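PDB 4HR1: putative uncharacterized protein from Pyrococcus abyssi virus 1, which is of unknown function and folds as a small all-helical protein of the PAV1-137, bromodomain-like family. Local coordinates for residues E41-R46 against E86-Q91. Residues are numbered along the deposited sequence; the frame is centred on the assembly and turned at random.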
loop_
_atom_site.group_PDB
_atom_site.type_symbol
_atom_site.label_atom_id
_atom_site.label_comp_id
_atom_site.label_asym_id
_atom_site.label_seq_id
_atom_site.Cartn_x
_atom_site.Cartn_y
_atom_site.Cartn_z
ATOM N N GLU B 41 9.670 0.025 12.659
ATOM C CA GLU B 41 8.557 -0.851 12.985
ATOM C C GLU B 41 7.437 -0.154 13.772
ATOM O O GLU B 41 6.291 -0.596 13.704
ATOM C CB GLU B 41 9.046 -2.120 13.702
ATOM C CG GLU B 41 8.194 -3.352 13.406
ATOM C CD GLU B 41 7.999 -3.747 11.948
ATOM O OE1 GLU B 41 8.824 -3.357 11.087
ATOM O OE2 GLU B 41 7.013 -4.468 11.674
ATOM N N LYS B 42 7.763 0.912 14.522
ATOM C CA LYS B 42 6.759 1.670 15.267
ATOM C C LYS B 42 5.955 2.473 14.269
ATOM O O LYS B 42 4.738 2.523 14.385
ATOM C CB LYS B 42 7.392 2.563 16.342
ATOM C CG LYS B 42 7.805 1.773 17.583
ATOM C CD LYS B 42 8.486 2.638 18.646
ATOM C CE LYS B 42 8.787 1.873 19.919
ATOM N NZ LYS B 42 9.946 0.949 19.769
ATOM N N LEU B 43 6.629 2.987 13.218
ATOM C CA LEU B 43 6.038 3.739 12.119
ATOM C C LEU B 43 5.102 2.870 11.288
ATOM O O LEU B 43 3.944 3.243 11.099
ATOM C CB LEU B 43 7.130 4.385 11.263
ATOM C CG LEU B 43 7.884 5.573 11.915
ATOM C CD1 LEU B 43 8.982 6.096 11.005
ATOM C CD2 LEU B 43 6.947 6.716 12.255
ATOM N N LYS B 44 5.571 1.677 10.875
ATOM C CA LYS B 44 4.811 0.669 10.138
ATOM C C LYS B 44 3.564 0.284 10.932
ATOM O O LYS B 44 2.474 0.204 10.356
ATOM C CB LYS B 44 5.701 -0.568 9.855
ATOM C CG LYS B 44 5.064 -1.663 8.982
ATOM C CD LYS B 44 4.666 -2.873 9.805
ATOM C CE LYS B 44 4.254 -4.031 8.941
ATOM N NZ LYS B 44 3.880 -5.218 9.755
ATOM N N GLU B 45 3.706 0.082 12.249
ATOM C CA GLU B 45 2.547 -0.253 13.081
ATOM C C GLU B 45 1.501 0.878 13.166
ATOM O O GLU B 45 0.304 0.598 13.254
ATOM C CB GLU B 45 2.958 -0.765 14.461
ATOM C CG GLU B 45 2.773 -2.274 14.615
ATOM C CD GLU B 45 1.428 -2.853 14.187
ATOM O OE1 GLU B 45 1.425 -3.727 13.288
ATOM O OE2 GLU B 45 0.380 -2.416 14.720
ATOM N N ARG B 46 1.966 2.146 13.103
ATOM C CA ARG B 46 1.123 3.341 13.093
ATOM C C ARG B 46 0.313 3.350 11.764
ATOM O O ARG B 46 -0.911 3.431 11.807
ATOM C CB ARG B 46 1.976 4.625 13.260
ATOM C CG ARG B 46 2.559 4.865 14.666
ATOM C CD ARG B 46 1.699 5.771 15.538
ATOM N NE ARG B 46 1.790 7.184 15.153
ATOM C CZ ARG B 46 1.311 8.198 15.871
ATOM N NH1 ARG B 46 1.440 9.444 15.438
ATOM N NH2 ARG B 46 0.702 7.971 17.031
ATOM N N GLU B 86 -0.924 12.570 8.317
ATOM C CA GLU B 86 -0.007 13.669 7.977
ATOM C C GLU B 86 1.100 13.816 9.032
ATOM O O GLU B 86 2.218 14.243 8.712
ATOM C CB GLU B 86 -0.750 14.977 7.670
ATOM C CG GLU B 86 -0.341 15.592 6.330
ATOM C CD GLU B 86 -0.533 14.759 5.064
ATOM O OE1 GLU B 86 0.331 14.847 4.158
ATOM O OE2 GLU B 86 -1.551 14.033 4.968
ATOM N N ASP B 87 0.794 13.360 10.265
ATOM C CA ASP B 87 1.711 13.333 11.395
ATOM C C ASP B 87 2.763 12.248 11.128
ATOM O O ASP B 87 3.954 12.577 11.089
ATOM C CB ASP B 87 0.944 13.125 12.719
ATOM C CG ASP B 87 1.824 13.092 13.955
ATOM O OD1 ASP B 87 2.571 14.070 14.183
ATOM O OD2 ASP B 87 1.754 12.103 14.697
ATOM N N ILE B 88 2.313 10.986 10.844
ATOM C CA ILE B 88 3.149 9.839 10.431
ATOM C C ILE B 88 4.058 10.239 9.237
ATOM O O ILE B 88 5.255 9.925 9.243
ATOM C CB ILE B 88 2.319 8.561 10.118
ATOM C CG1 ILE B 88 1.341 8.224 11.260
ATOM C CG2 ILE B 88 3.267 7.368 9.829
ATOM C CD1 ILE B 88 0.273 7.234 10.921
ATOM N N LYS B 89 3.519 11.001 8.270
ATOM C CA LYS B 89 4.342 11.482 7.164
ATOM C C LYS B 89 5.518 12.319 7.662
ATOM O O LYS B 89 6.641 12.043 7.266
ATOM C CB LYS B 89 3.513 12.214 6.087
ATOM C CG LYS B 89 4.344 12.666 4.895
ATOM C CD LYS B 89 3.482 13.043 3.704
ATOM C CE LYS B 89 4.349 13.510 2.552
ATOM N NZ LYS B 89 3.621 13.473 1.258
ATOM N N GLU B 90 5.282 13.300 8.546
ATOM C CA GLU B 90 6.375 14.123 9.075
ATOM C C GLU B 90 7.334 13.307 9.961
ATOM O O GLU B 90 8.541 13.571 9.943
ATOM C CB GLU B 90 5.847 15.372 9.808
ATOM C CG GLU B 90 6.126 16.670 9.062
ATOM C CD GLU B 90 7.572 17.125 8.890
ATOM O OE1 GLU B 90 7.945 17.480 7.750
ATOM O OE2 GLU B 90 8.314 17.184 9.897
ATOM N N GLN B 91 6.802 12.283 10.690
ATOM C CA GLN B 91 7.621 11.392 11.511
ATOM C C GLN B 91 8.640 10.618 10.659
ATOM O O GLN B 91 9.795 10.479 11.079
ATOM C CB GLN B 91 6.740 10.428 12.288
ATOM C CG GLN B 91 6.296 10.979 13.642
ATOM C CD GLN B 91 5.213 10.143 14.256
ATOM O OE1 GLN B 91 5.180 8.920 14.134
ATOM N NE2 GLN B 91 4.272 10.788 14.903
#
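R46 lays its side chain across I88 and reaches beyond it to D87, linking segments 41-46 and 86-91, whose helix axes run nearly antiparallel (162°) and pass 10.7 Å apart at their closest. Its CB rests on the I88 tip, with CD1 3.9 Å away, and from there the chain bends at chi2 and chi3 so that the guanidinium passes alongside I88 CG1. NH1 then forms a salt bridge to D87 OD2 at 2.8 Å. The carboxylate stands at the guanidinium edge, but the two planes are turned 69° apart, so the pairing is one nitrogen to one oxygen and not the flat, two-pronged kind. D87 meets it by sending CG anti to its own backbone N (chi1 -180°), which carries OD2 over to the arginine.

The next turn brings in Q91, whose side chain crosses that of R46 at about a right angle. Its NE2 lies 3.2 Å from R46 NH1, a close approach of two donors that is not a hydrogen bond. The amide oxygen lies toward L43: Q91 OE1 is 3.4 Å from L43 CD2, and the same methyl lies 3.7 Å from Q91 CB. Q91 thus packs against the CD2 methyl of L43, while on its I88 side the leucine contact is loose, L43 CD2 to I88 CG2 being 4.5 Å. The contact thus pairs two buried apolar residues, L43 and I88, with a partly exposed polar group of R46, D87 and Q91.

It joins helix 34-54 to helix 72-98 within the helical bundle. I88 also packs on V47 and I50 of the former and L43 on I92 and E95 of the latter, while helix 6-30 closes in through L16, which touches I88 and K89.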